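Local coordinates for protein probable aminotransferase (Pseudomonas aeruginosa, PDB 5YKR) that is probably a pyridoxal-phosphate-dependent aminotransferase of the class-III family, at residues 62-67 and 89-94; 77-82 and 421-426; 83-88 and 260-265; 359-364 and 441-446; 382-387 and 430-435. One frame throughout, in Å; residues are numbered along the deposited sequence.

Contact 1 of 5, residues 62-67 and 89-94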
# COMPACT_ATOMS: atom_id res chain seq x y z
N LYS A 62 -14.16 19.83 -6.10
CA LYS A 62 -15.57 19.44 -6.36
C LYS A 62 -15.67 18.35 -7.40
O LYS A 62 -16.30 17.31 -7.16
CB LYS A 62 -16.36 20.66 -6.84
CG LYS A 62 -17.85 20.42 -7.08
CD LYS A 62 -18.55 21.72 -7.42
CE LYS A 62 -18.34 22.15 -8.87
NZ LYS A 62 -18.96 23.51 -9.14
N GLU A 63 -15.07 18.58 -8.56
CA GLU A 63 -15.05 17.57 -9.61
C GLU A 63 -13.91 17.80 -10.57
O GLU A 63 -13.35 18.90 -10.67
CB GLU A 63 -16.37 17.52 -10.36
CG GLU A 63 -16.70 18.80 -11.05
CD GLU A 63 -18.06 18.76 -11.66
OE1 GLU A 63 -18.82 17.79 -11.43
OE2 GLU A 63 -18.37 19.71 -12.40
N ALA A 64 -13.58 16.74 -11.29
CA ALA A 64 -12.49 16.76 -12.26
C ALA A 64 -12.74 15.78 -13.36
O ALA A 64 -13.23 14.66 -13.11
CB ALA A 64 -11.16 16.43 -11.59
N GLN A 65 -12.34 16.14 -14.57
CA GLN A 65 -12.49 15.26 -15.75
C GLN A 65 -11.42 15.63 -16.74
O GLN A 65 -11.18 16.83 -16.98
CB GLN A 65 -13.88 15.40 -16.37
CG GLN A 65 -15.03 14.73 -15.58
CD GLN A 65 -15.74 15.67 -14.58
OE1 GLN A 65 -15.60 16.91 -14.63
NE2 GLN A 65 -16.52 15.08 -13.66
N GLY A 66 -10.70 14.65 -17.27
CA GLY A 66 -9.59 14.95 -18.20
C GLY A 66 -8.50 15.74 -17.51
O GLY A 66 -7.99 15.29 -16.51
N ALA A 67 -8.18 16.92 -18.05
CA ALA A 67 -7.20 17.82 -17.43
C ALA A 67 -7.87 19.05 -16.78
O ALA A 67 -7.20 20.04 -16.54
CB ALA A 67 -6.15 18.29 -18.45
N PHE A 89 -2.84 9.81 -16.97
CA PHE A 89 -3.62 9.79 -18.22
C PHE A 89 -4.91 10.56 -18.20
O PHE A 89 -5.73 10.43 -19.11
CB PHE A 89 -3.79 8.35 -18.72
CG PHE A 89 -2.48 7.69 -18.97
CD1 PHE A 89 -1.85 7.88 -20.20
CD2 PHE A 89 -1.88 6.91 -18.00
CE1 PHE A 89 -0.62 7.38 -20.43
CE2 PHE A 89 -0.59 6.42 -18.22
CZ PHE A 89 -0.00 6.66 -19.45
N GLY A 90 -5.04 11.43 -17.18
CA GLY A 90 -6.22 12.26 -16.99
C GLY A 90 -7.13 11.75 -15.88
O GLY A 90 -7.07 10.58 -15.45
N HIS A 91 -7.99 12.63 -15.42
CA HIS A 91 -9.02 12.28 -14.47
C HIS A 91 -10.18 11.59 -15.16
O HIS A 91 -10.58 12.01 -16.25
CB HIS A 91 -9.48 13.51 -13.73
CG HIS A 91 -8.39 14.20 -12.99
ND1 HIS A 91 -7.71 13.60 -11.96
CD2 HIS A 91 -7.81 15.40 -13.20
CE1 HIS A 91 -6.79 14.45 -11.51
NE2 HIS A 91 -6.81 15.55 -12.26
N ALA A 92 -10.76 10.59 -14.49
CA ALA A 92 -12.02 10.03 -14.96
C ALA A 92 -11.97 9.53 -16.43
O ALA A 92 -12.89 9.80 -17.22
CB ALA A 92 -13.16 11.04 -14.76
N GLN A 93 -10.89 8.85 -16.79
CA GLN A 93 -10.84 8.19 -18.12
C GLN A 93 -12.03 7.27 -18.26
O GLN A 93 -12.26 6.42 -17.41
CB GLN A 93 -9.54 7.39 -18.26
CG GLN A 93 -8.35 8.07 -18.86
CD GLN A 93 -8.43 8.30 -20.34
OE1 GLN A 93 -9.39 7.87 -21.05
NE2 GLN A 93 -7.39 9.01 -20.84
N PRO A 94 -12.87 7.46 -19.30
CA PRO A 94 -14.12 6.75 -19.31
C PRO A 94 -14.01 5.21 -19.29
O PRO A 94 -14.79 4.55 -18.58
CB PRO A 94 -14.81 7.23 -20.58
CG PRO A 94 -14.17 8.48 -20.89
CD PRO A 94 -12.82 8.53 -20.30

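Contact 2 of 5, residues 77-82 and 421-426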
# COMPACT_ATOMS: atom_id res chain seq x y z
N TYR A 77 -9.46 25.05 -13.14
CA TYR A 77 -8.05 24.90 -13.39
C TYR A 77 -7.81 23.96 -14.56
O TYR A 77 -8.60 23.03 -14.77
CB TYR A 77 -7.32 24.30 -12.16
CG TYR A 77 -7.60 25.02 -10.86
CD1 TYR A 77 -8.75 24.75 -10.15
CD2 TYR A 77 -6.74 26.00 -10.37
CE1 TYR A 77 -9.07 25.46 -8.99
CE2 TYR A 77 -7.00 26.65 -9.19
CZ TYR A 77 -8.17 26.39 -8.49
OH TYR A 77 -8.40 27.10 -7.33
N VAL A 78 -6.71 24.19 -15.28
CA VAL A 78 -6.09 23.16 -16.09
C VAL A 78 -5.03 22.50 -15.19
O VAL A 78 -4.27 23.15 -14.46
CB VAL A 78 -5.47 23.61 -17.42
CG1 VAL A 78 -4.64 24.79 -17.28
CG2 VAL A 78 -4.61 22.51 -18.01
N ASP A 79 -5.04 21.17 -15.22
CA ASP A 79 -4.25 20.34 -14.31
C ASP A 79 -3.09 19.71 -15.03
O ASP A 79 -3.27 18.77 -15.85
CB ASP A 79 -5.17 19.31 -13.66
CG ASP A 79 -4.52 18.59 -12.50
OD1 ASP A 79 -3.31 18.83 -12.23
OD2 ASP A 79 -5.19 17.73 -11.87
N PHE A 80 -1.87 20.21 -14.72
CA PHE A 80 -0.62 19.59 -15.11
C PHE A 80 0.06 18.77 -13.98
O PHE A 80 1.15 18.22 -14.15
CB PHE A 80 0.38 20.66 -15.64
CG PHE A 80 0.02 21.26 -16.98
CD1 PHE A 80 0.27 20.57 -18.13
CD2 PHE A 80 -0.65 22.46 -17.07
CE1 PHE A 80 -0.06 21.09 -19.36
CE2 PHE A 80 -0.99 22.99 -18.31
CZ PHE A 80 -0.67 22.32 -19.43
N ALA A 81 -0.60 18.76 -12.82
CA ALA A 81 -0.16 17.98 -11.65
C ALA A 81 -0.65 16.53 -11.69
O ALA A 81 0.10 15.59 -11.38
CB ALA A 81 -0.69 18.65 -10.39
N LEU A 82 -1.92 16.39 -12.09
CA LEU A 82 -2.53 15.07 -12.38
C LEU A 82 -2.29 14.09 -11.22
O LEU A 82 -1.78 12.97 -11.40
CB LEU A 82 -2.05 14.53 -13.71
CG LEU A 82 -2.47 15.39 -14.91
CD1 LEU A 82 -1.83 14.86 -16.20
CD2 LEU A 82 -4.00 15.43 -15.05
N GLY A 421 -5.34 29.75 -12.42
CA GLY A 421 -6.03 28.62 -13.05
C GLY A 421 -5.16 27.51 -13.65
O GLY A 421 -5.64 26.76 -14.53
N VAL A 422 -3.93 27.34 -13.17
CA VAL A 422 -3.07 26.25 -13.62
C VAL A 422 -2.50 25.53 -12.37
O VAL A 422 -1.84 26.17 -11.52
CB VAL A 422 -1.93 26.73 -14.50
CG1 VAL A 422 -0.95 25.60 -14.76
CG2 VAL A 422 -2.47 27.33 -15.81
N LEU A 423 -2.75 24.24 -12.26
CA LEU A 423 -2.16 23.44 -11.20
C LEU A 423 -0.90 22.70 -11.65
O LEU A 423 -0.90 21.98 -12.64
CB LEU A 423 -3.18 22.36 -10.73
CG LEU A 423 -4.47 22.90 -10.14
CD1 LEU A 423 -5.47 21.79 -9.86
CD2 LEU A 423 -4.19 23.69 -8.89
N LEU A 424 0.12 22.84 -10.84
CA LEU A 424 1.38 22.13 -10.97
C LEU A 424 1.61 21.38 -9.67
O LEU A 424 1.32 21.91 -8.58
CB LEU A 424 2.53 23.10 -11.19
CG LEU A 424 2.36 23.88 -12.48
CD1 LEU A 424 3.28 25.08 -12.43
CD2 LEU A 424 2.65 23.01 -13.67
N THR A 425 2.17 20.18 -9.74
CA THR A 425 2.40 19.43 -8.53
C THR A 425 3.34 20.17 -7.61
O THR A 425 4.34 20.74 -8.08
CB THR A 425 2.87 18.02 -8.81
OG1 THR A 425 2.98 17.33 -7.56
CG2 THR A 425 4.21 17.97 -9.52
N PRO A 426 3.05 20.20 -6.30
CA PRO A 426 3.88 21.06 -5.46
C PRO A 426 5.23 20.51 -5.21
O PRO A 426 6.09 21.24 -4.74
CB PRO A 426 3.09 21.18 -4.17
CG PRO A 426 2.19 20.04 -4.15
CD PRO A 426 1.87 19.70 -5.59
O HOH W 1 2.81 19.33 -12.34

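Contact 3 of 5, residues 83-88 and 260-265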
# COMPACT_ATOMS: atom_id res chain seq x y z
N GLY A 83 -2.64 14.54 -10.01
CA GLY A 83 -2.54 13.64 -8.85
C GLY A 83 -1.11 13.28 -8.51
O GLY A 83 -0.82 12.22 -7.99
N ASP A 84 -0.20 14.21 -8.76
CA ASP A 84 1.25 13.94 -8.67
C ASP A 84 1.62 12.70 -9.46
O ASP A 84 2.30 11.80 -8.96
CB ASP A 84 1.73 13.88 -7.21
CG ASP A 84 3.20 13.89 -7.10
OD1 ASP A 84 3.85 14.74 -7.82
OD2 ASP A 84 3.74 13.13 -6.26
N SER A 85 1.07 12.64 -10.69
CA SER A 85 1.27 11.54 -11.62
C SER A 85 0.34 10.32 -11.39
O SER A 85 0.25 9.46 -12.25
CB SER A 85 2.75 11.15 -11.77
OG SER A 85 3.49 12.33 -12.00
N GLY A 86 -0.39 10.27 -10.25
CA GLY A 86 -1.37 9.19 -10.02
C GLY A 86 -2.50 9.17 -11.06
O GLY A 86 -3.13 8.15 -11.32
N ALA A 87 -2.77 10.32 -11.63
CA ALA A 87 -3.75 10.50 -12.71
C ALA A 87 -3.09 10.90 -14.04
O ALA A 87 -3.61 11.72 -14.80
CB ALA A 87 -4.83 11.53 -12.30
N MET A 88 -1.92 10.34 -14.32
CA MET A 88 -1.12 10.68 -15.48
C MET A 88 -1.88 10.71 -16.81
O MET A 88 -1.55 11.54 -17.69
CB MET A 88 0.05 9.68 -15.60
CG MET A 88 0.81 9.78 -16.89
SD MET A 88 2.25 8.73 -16.84
CE MET A 88 2.79 9.01 -18.49
N GLU A 260 10.10 2.58 -13.02
CA GLU A 260 9.55 3.40 -14.08
C GLU A 260 8.30 4.13 -13.66
O GLU A 260 7.52 4.63 -14.49
CB GLU A 260 9.27 2.56 -15.33
CG GLU A 260 10.59 2.04 -15.93
CD GLU A 260 10.83 2.55 -17.35
OE1 GLU A 260 10.43 3.70 -17.70
OE2 GLU A 260 11.49 1.81 -18.14
N THR A 261 8.10 4.24 -12.35
CA THR A 261 6.88 4.89 -11.84
C THR A 261 6.63 6.30 -12.42
O THR A 261 5.48 6.71 -12.60
CB THR A 261 6.88 4.82 -10.31
OG1 THR A 261 6.86 3.45 -9.89
CG2 THR A 261 5.70 5.54 -9.70
N HIS A 262 7.71 7.06 -12.64
CA HIS A 262 7.66 8.32 -13.40
C HIS A 262 8.09 8.20 -14.84
O HIS A 262 7.49 8.86 -15.70
CB HIS A 262 8.45 9.42 -12.73
CG HIS A 262 7.80 10.01 -11.53
ND1 HIS A 262 8.50 10.79 -10.63
CD2 HIS A 262 6.50 10.07 -11.14
CE1 HIS A 262 7.67 11.24 -9.70
NE2 HIS A 262 6.44 10.82 -9.98
N THR A 263 9.14 7.44 -15.13
CA THR A 263 9.70 7.39 -16.49
C THR A 263 8.80 6.65 -17.48
O THR A 263 9.10 6.67 -18.68
CB THR A 263 11.11 6.86 -16.50
OG1 THR A 263 11.11 5.54 -15.93
CG2 THR A 263 12.05 7.79 -15.69
N ILE A 264 7.67 6.10 -16.99
CA ILE A 264 6.60 5.65 -17.89
C ILE A 264 6.09 6.81 -18.77
O ILE A 264 5.45 6.58 -19.81
CB ILE A 264 5.48 4.98 -17.06
CG1 ILE A 264 4.46 4.23 -17.93
CG2 ILE A 264 4.80 6.00 -16.17
CD1 ILE A 264 5.06 3.13 -18.81
N SER A 265 6.42 8.06 -18.42
CA SER A 265 6.19 9.18 -19.33
C SER A 265 6.90 9.06 -20.68
O SER A 265 6.49 9.75 -21.64
CB SER A 265 6.56 10.50 -18.65
OG SER A 265 7.96 10.59 -18.47

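Contact 4 of 5, residues 359-364 and 441-446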
# COMPACT_ATOMS: atom_id res chain seq x y z
N ALA A 359 3.66 18.13 -24.74
CA ALA A 359 4.81 18.29 -23.84
C ALA A 359 5.97 19.01 -24.54
O ALA A 359 6.64 19.86 -23.94
CB ALA A 359 5.22 16.97 -23.25
N ALA A 360 6.21 18.69 -25.81
CA ALA A 360 7.24 19.38 -26.57
C ALA A 360 6.94 20.84 -26.72
O ALA A 360 7.84 21.66 -26.62
CB ALA A 360 7.41 18.74 -27.92
N GLN A 361 5.66 21.17 -26.93
CA GLN A 361 5.24 22.57 -27.03
C GLN A 361 5.53 23.29 -25.70
O GLN A 361 6.02 24.40 -25.66
CB GLN A 361 3.74 22.64 -27.41
CG GLN A 361 3.10 24.05 -27.48
CD GLN A 361 1.56 24.03 -27.47
OE1 GLN A 361 0.95 22.97 -27.66
NE2 GLN A 361 0.93 25.20 -27.24
N LEU A 362 5.19 22.63 -24.59
CA LEU A 362 5.36 23.22 -23.26
C LEU A 362 6.86 23.44 -22.98
O LEU A 362 7.26 24.53 -22.52
CB LEU A 362 4.68 22.31 -22.20
CG LEU A 362 4.56 22.92 -20.80
CD1 LEU A 362 3.32 22.35 -20.09
CD2 LEU A 362 5.82 22.68 -19.99
N GLU A 363 7.67 22.43 -23.28
CA GLU A 363 9.12 22.49 -23.13
C GLU A 363 9.71 23.66 -23.94
O GLU A 363 10.48 24.46 -23.43
CB GLU A 363 9.75 21.19 -23.60
CG GLU A 363 11.28 21.18 -23.58
CD GLU A 363 11.88 20.04 -24.39
OE1 GLU A 363 11.15 19.34 -25.14
OE2 GLU A 363 13.10 19.82 -24.24
N ALA A 364 9.33 23.75 -25.20
CA ALA A 364 9.85 24.81 -26.08
C ALA A 364 9.50 26.20 -25.54
O ALA A 364 10.35 27.11 -25.58
CB ALA A 364 9.32 24.61 -27.49
N ASP A 441 -4.16 24.97 -23.25
CA ASP A 441 -3.79 24.78 -21.85
C ASP A 441 -2.28 24.98 -21.69
O ASP A 441 -1.82 25.61 -20.73
CB ASP A 441 -4.10 23.35 -21.42
CG ASP A 441 -5.56 22.98 -21.52
OD1 ASP A 441 -6.43 23.88 -21.45
OD2 ASP A 441 -5.82 21.74 -21.67
N VAL A 442 -1.53 24.47 -22.65
CA VAL A 442 -0.09 24.69 -22.69
C VAL A 442 0.23 26.19 -22.87
O VAL A 442 1.12 26.73 -22.18
CB VAL A 442 0.56 23.84 -23.78
CG1 VAL A 442 2.02 24.21 -23.94
CG2 VAL A 442 0.41 22.37 -23.47
N GLU A 443 -0.50 26.86 -23.75
CA GLU A 443 -0.29 28.28 -23.95
C GLU A 443 -0.57 29.07 -22.67
O GLU A 443 0.16 30.04 -22.36
CB GLU A 443 -1.15 28.78 -25.15
CG GLU A 443 -0.69 28.19 -26.47
CD GLU A 443 -1.75 28.13 -27.62
OE1 GLU A 443 -2.85 28.77 -27.55
OE2 GLU A 443 -1.46 27.43 -28.63
N LEU A 444 -1.59 28.68 -21.93
CA LEU A 444 -1.89 29.36 -20.66
C LEU A 444 -0.74 29.16 -19.68
O LEU A 444 -0.25 30.13 -19.06
CB LEU A 444 -3.21 28.89 -20.07
CG LEU A 444 -3.62 29.48 -18.71
CD1 LEU A 444 -3.81 31.01 -18.81
CD2 LEU A 444 -4.88 28.84 -18.21
N HIS A 445 -0.31 27.93 -19.49
CA HIS A 445 0.89 27.69 -18.67
C HIS A 445 2.04 28.61 -19.06
O HIS A 445 2.69 29.23 -18.21
CB HIS A 445 1.32 26.22 -18.80
CG HIS A 445 2.63 25.91 -18.13
ND1 HIS A 445 3.87 26.02 -18.75
CD2 HIS A 445 2.88 25.50 -16.87
CE1 HIS A 445 4.82 25.71 -17.89
NE2 HIS A 445 4.24 25.36 -16.75
N ASP A 446 2.33 28.63 -20.35
CA ASP A 446 3.50 29.35 -20.87
C ASP A 446 3.40 30.83 -20.55
O ASP A 446 4.39 31.44 -20.08
CB ASP A 446 3.61 29.13 -22.38
CG ASP A 446 4.96 29.53 -22.90
OD1 ASP A 446 5.96 28.92 -22.44
OD2 ASP A 446 5.05 30.48 -23.71
O HOH W 2 5.29 26.44 -21.37

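Contact 5 of 5, residues 382-387 and 430-435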
# COMPACT_ATOMS: atom_id res chain seq x y z
N ILE A 382 11.18 14.34 -20.74
CA ILE A 382 11.16 12.90 -21.00
C ILE A 382 9.74 12.54 -21.40
O ILE A 382 8.84 12.41 -20.56
CB ILE A 382 11.68 12.04 -19.82
CG1 ILE A 382 11.18 12.48 -18.49
CG2 ILE A 382 13.17 12.03 -19.88
CD1 ILE A 382 11.36 11.37 -17.46
N GLY A 383 9.53 12.47 -22.71
CA GLY A 383 8.21 12.16 -23.22
C GLY A 383 7.17 13.19 -22.83
O GLY A 383 7.26 14.34 -23.24
N ALA A 384 6.19 12.78 -22.03
CA ALA A 384 5.09 13.61 -21.58
C ALA A 384 5.40 14.51 -20.40
O ALA A 384 4.54 15.31 -19.99
CB ALA A 384 3.90 12.74 -21.24
N ARG A 385 6.61 14.38 -19.80
CA ARG A 385 6.92 15.02 -18.54
C ARG A 385 8.04 16.05 -18.74
O ARG A 385 9.07 15.70 -19.32
CB ARG A 385 7.35 13.92 -17.53
CG ARG A 385 7.52 14.34 -16.10
CD ARG A 385 8.07 13.18 -15.28
NE ARG A 385 8.04 13.57 -13.87
CZ ARG A 385 6.98 13.39 -13.04
NH1 ARG A 385 5.88 12.78 -13.44
NH2 ARG A 385 7.02 13.92 -11.84
N VAL A 386 7.82 17.29 -18.28
CA VAL A 386 8.75 18.41 -18.52
C VAL A 386 9.11 19.06 -17.18
O VAL A 386 8.21 19.36 -16.38
CB VAL A 386 8.06 19.48 -19.40
CG1 VAL A 386 8.95 20.70 -19.65
CG2 VAL A 386 7.64 18.85 -20.74
N GLU A 387 10.41 19.29 -16.92
CA GLU A 387 10.80 19.92 -15.65
C GLU A 387 11.99 20.82 -15.85
O GLU A 387 12.94 20.45 -16.52
CB GLU A 387 11.11 18.83 -14.61
CG GLU A 387 11.49 19.35 -13.23
CD GLU A 387 11.18 18.39 -12.09
OE1 GLU A 387 10.89 17.19 -12.39
OE2 GLU A 387 11.27 18.82 -10.90
N MET A 430 7.62 20.48 -12.39
CA MET A 430 7.29 19.68 -13.57
C MET A 430 5.85 19.99 -14.03
O MET A 430 5.03 20.47 -13.28
CB MET A 430 7.44 18.14 -13.32
CG MET A 430 6.31 17.46 -12.56
SD MET A 430 5.08 16.77 -13.67
CE MET A 430 3.96 15.99 -12.50
N ALA A 431 5.60 19.67 -15.30
CA ALA A 431 4.26 19.64 -15.88
C ALA A 431 4.16 18.34 -16.67
O ALA A 431 5.12 17.92 -17.35
CB ALA A 431 4.05 20.82 -16.83
N LEU A 432 3.00 17.71 -16.55
CA LEU A 432 2.73 16.45 -17.19
C LEU A 432 1.51 16.64 -18.11
O LEU A 432 0.47 17.17 -17.67
CB LEU A 432 2.42 15.43 -16.06
CG LEU A 432 2.24 13.97 -16.46
CD1 LEU A 432 3.43 13.34 -17.22
CD2 LEU A 432 1.94 13.21 -15.21
N THR A 433 1.62 16.16 -19.34
CA THR A 433 0.50 16.19 -20.28
C THR A 433 -0.22 14.85 -20.31
O THR A 433 0.37 13.82 -19.99
CB THR A 433 0.98 16.54 -21.70
OG1 THR A 433 1.89 15.54 -22.14
CG2 THR A 433 1.67 17.87 -21.72
N CYS A 434 -1.51 14.89 -20.63
CA CYS A 434 -2.34 13.71 -20.77
C CYS A 434 -3.13 13.80 -22.07
O CYS A 434 -3.09 14.83 -22.74
CB CYS A 434 -3.26 13.55 -19.55
SG CYS A 434 -4.54 14.75 -19.39
N PRO A 435 -3.86 12.74 -22.42
CA PRO A 435 -4.61 12.81 -23.70
C PRO A 435 -5.63 13.93 -23.78
O PRO A 435 -5.91 14.39 -24.89
CB PRO A 435 -5.29 11.44 -23.76
CG PRO A 435 -4.38 10.56 -23.02
CD PRO A 435 -3.89 11.39 -21.86

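Contact 1 of 5, residues 62-67 and 89-94
Gly66 and His91 exchange two backbone hydrogen bonds, and the packing is tightest around them. Gly66 N donates to His91 O at 2.8 Å. The return bond, His91 N to Gly66 O at 2.9 Å, is nearly straight (172° at the hydrogen). Gly66 O also meets the imidazole obliquely, 3.3 Å from His91 CD2. His91 CG stands anti to its carbonyl carbon (chi1 -59°), within 3.8 Å of Ala64 CB, and this methyl makes an off-centre CH-pi contact with the ring. The reciprocal pair is a single antiparallel bridge, which ties the end of strand 61-65 to the loop leading to helix 94-104. Asp79, bonded to His91 NE2, probably fixes the ring's rotation. Gly90 has backbone angles at which any side chain would collide with the carbonyl before it.

Toward Ala92 and Gln65 the fit is slacker. Ala92 CB comes no closer than 4.0 Å to Ala64 O and 4.2 Å to Gln65 CG. Gln65 itself is exposed, with its CB directed away from the loop; its NE2 bonds to Arg105 O of the second subunit, and Leu110 of that subunit packs on Ala64 and His91.

Contact 2 of 5, residues 77-82 and 421-426
Asp79 OD1, 3.8 Å from Leu423 CB across the contact, is gripped by two backbone N-H groups of its own chain segment: Ala81 N and Leu82 N, each 2.8 Å from Asp79 OD1. Ala81 N arrives nearly along the C-O axis but with a bent hydrogen geometry (132°), whereas Leu82 N comes straight (171°) from above the carboxylate plane; both approach from the same face. The bond from Ala81 N makes an Asx turn, and that from Leu82 N extends it to an Asx motif. His91 NE2 bonds to the other oxygen, OD2, so both carboxylate oxygens have partners.

Beside it the two backbones run in parallel. Val78 N to Gly421 O, Leu423 N to Val78 O and Phe80 N to Leu423 O are three hydrogen bonds of 2.9 Å each, alternating in direction as parallel pairing requires. Beyond them a water takes over, donating to Phe80 O at 2.7 Å and accepting from Thr425 N at 2.8 Å.

The side chains sort onto two faces. On one, Val78 and Val422 lie side by side pointing the same way, CG1 of Val78 3.6 Å from CG2 of Val422. On the other, Leu423 crosses the Tyr77 ring obliquely; its CG, anti to the carbonyl carbon (chi1 -62°), lies against Tyr77 CB and CG.

Gly421, with positive phi, is the C-prime residue of a Schellman motif closing helix 407-418, and leads straight into strand 422-423. That strand forms an edge of a four-stranded mixed sheet in which N-terminal and C-terminal parts of the chain combine, as in the small domain of fold-type I aminotransferases.

Contact 3 of 5, residues 83-88 and 260-265
Ser85 and His262 belong to two irregular backbones that approach without pairing: their CA atoms are 7.4 Å apart, and those of Met88 and Ser265 8.4 Å. Segment 83-88 folds through a type I' turn (Gly83 to Gly86) that overlaps a type I turn (Ser85 to Met88). Asp84 and Ser85, at the centre of the first, both have positive phi. Segment 260-265 leaves strand 255-259 and enters a 3-10 turn at Ile264.

Met88 is extended throughout, with CG anti to the backbone N (chi1 171°), and reaches across as a straight arm: its SD touches Ile264 CG2 at 3.8 Å, and its terminal CE lies 3.5 Å from Ser265 CA. Ser85 OG meets the His262 ring obliquely, 3.9 Å from CD2. The polar ends are satisfied elsewhere: Ser85 OG bonds to Arg385, His262 ND1 to Thr230, and Ser265 OG to Ile382 O. Arg385 also packs on His262, so the two segments share one neighbour.

Thr261 OG1 bonds to Gly285 N, directly before Lys286, the lysine modified by pyridoxal phosphate. The contact joins turns after strand 76-79 to the loop ending a central strand, consistent with the cofactor side of the large-domain sheet in fold-type I enzymes.

Contact 4 of 5, residues 359-364 and 441-446
Leu362 and Val442 meet in a helix-helix packing: the segments of helices 349-372 and 439-456 run nearly parallel, crossing at -18° with 9.5 Å between axes at closest approach. Val442 points into the interface. Its CG1, anti to the backbone N (chi1 172°), lies 3.5 Å from Leu362 CA and 3.7 Å from Leu362 CB, close to the facing backbone itself. Gln361 lies against the same methyl, with CD 3.6 Å from Val442 CG1.

One turn further along, Leu362 and His445 cross at about a right angle. CD1 of Leu362 sits over one face of the imidazole, 4.1 Å from the ring centroid and offset toward the rim, a CH-pi contact. Helix 349-372 covers the three-stranded antiparallel sheet of the C-terminal part of the fold, where Leu362 also packs on Val386 and Ala431; helix 439-456 lies beside it.

The polar link is indirect. A water in the plane of the His445 ring lies 3.0 Å from its ND1, and donates to Leu362 O and to Asp446 OD1, thus bridging the helices. On the more exposed side, Gln361 stretches over to Glu443, its NE2 3.5 Å from Glu443 CG; that nitrogen also makes a weak hydrogen bond to Ala439 O.

Contact 5 of 5, residues 382-387 and 430-435
Ala384, the third residue of the type II' turn that runs from Ile382 to Arg385, with Gly383 before it at positive phi, is the first to touch. Its O accepts from Thr433 N at 3.1 Å, while its CB lies 3.6 Å from Thr433 OG1, a hydroxyl bonded to Met355 O.

Arg385, opposite Leu432 in a non-hydrogen-bonded pair, sends an extended chain across Met430. The sulfur of Met430 sits 3.8 Å above the guanidinium plane, over its centre, with Met430 CG 3.7 Å from NH2. The bend at Met430 chi2 (94°) lets the methionine fold over that flat face; Arg385 NH1 is meanwhile bonded to Ser85 OG.

Val386 pairs with Ala431 through two reciprocal bonds, Val386 N to Ala431 O at 2.9 Å and Ala431 N to Val386 O at 2.8 Å.

Glu387, next to Met430 in another non-hydrogen-bonded pair (CA atoms 4.1 Å apart), brings OE1 within 3.7 Å of Met430 CB, its OE2 being held by Asn429 N. Hydrogen-bonded and non-hydrogen-bonded pairs thus alternate with the strands 164° apart: an antiparallel pairing in which the hairpin of strands 378-382 and 385-389 gains strand 430-432 as its third member.

Overall arrangement
Contacts 1 and 2 touch the same four-stranded sheet, their centres 12 Å apart, and are tied by the Asp79-His91 hydrogen bond. Segments 77-82, 83-88 and 89-94 follow one another in the sequence, so contacts 2, 3 and 1 share one continuous run of chain; contact 3 is nested within the loop that contact 2 closes. Contact 5 lies in the three-stranded sheet; its centre is about 9 Å from that of contact 3 and about 10 Å from that of contact 4, whose helix 349-372 packs on that sheet. Phe80 O bonds to Leu432 N, joining contacts 2 and 5. Contact 3, about 5 Å from the chain centre, lies between the run after strand 76-79 and the large-domain loop near the modified lysine.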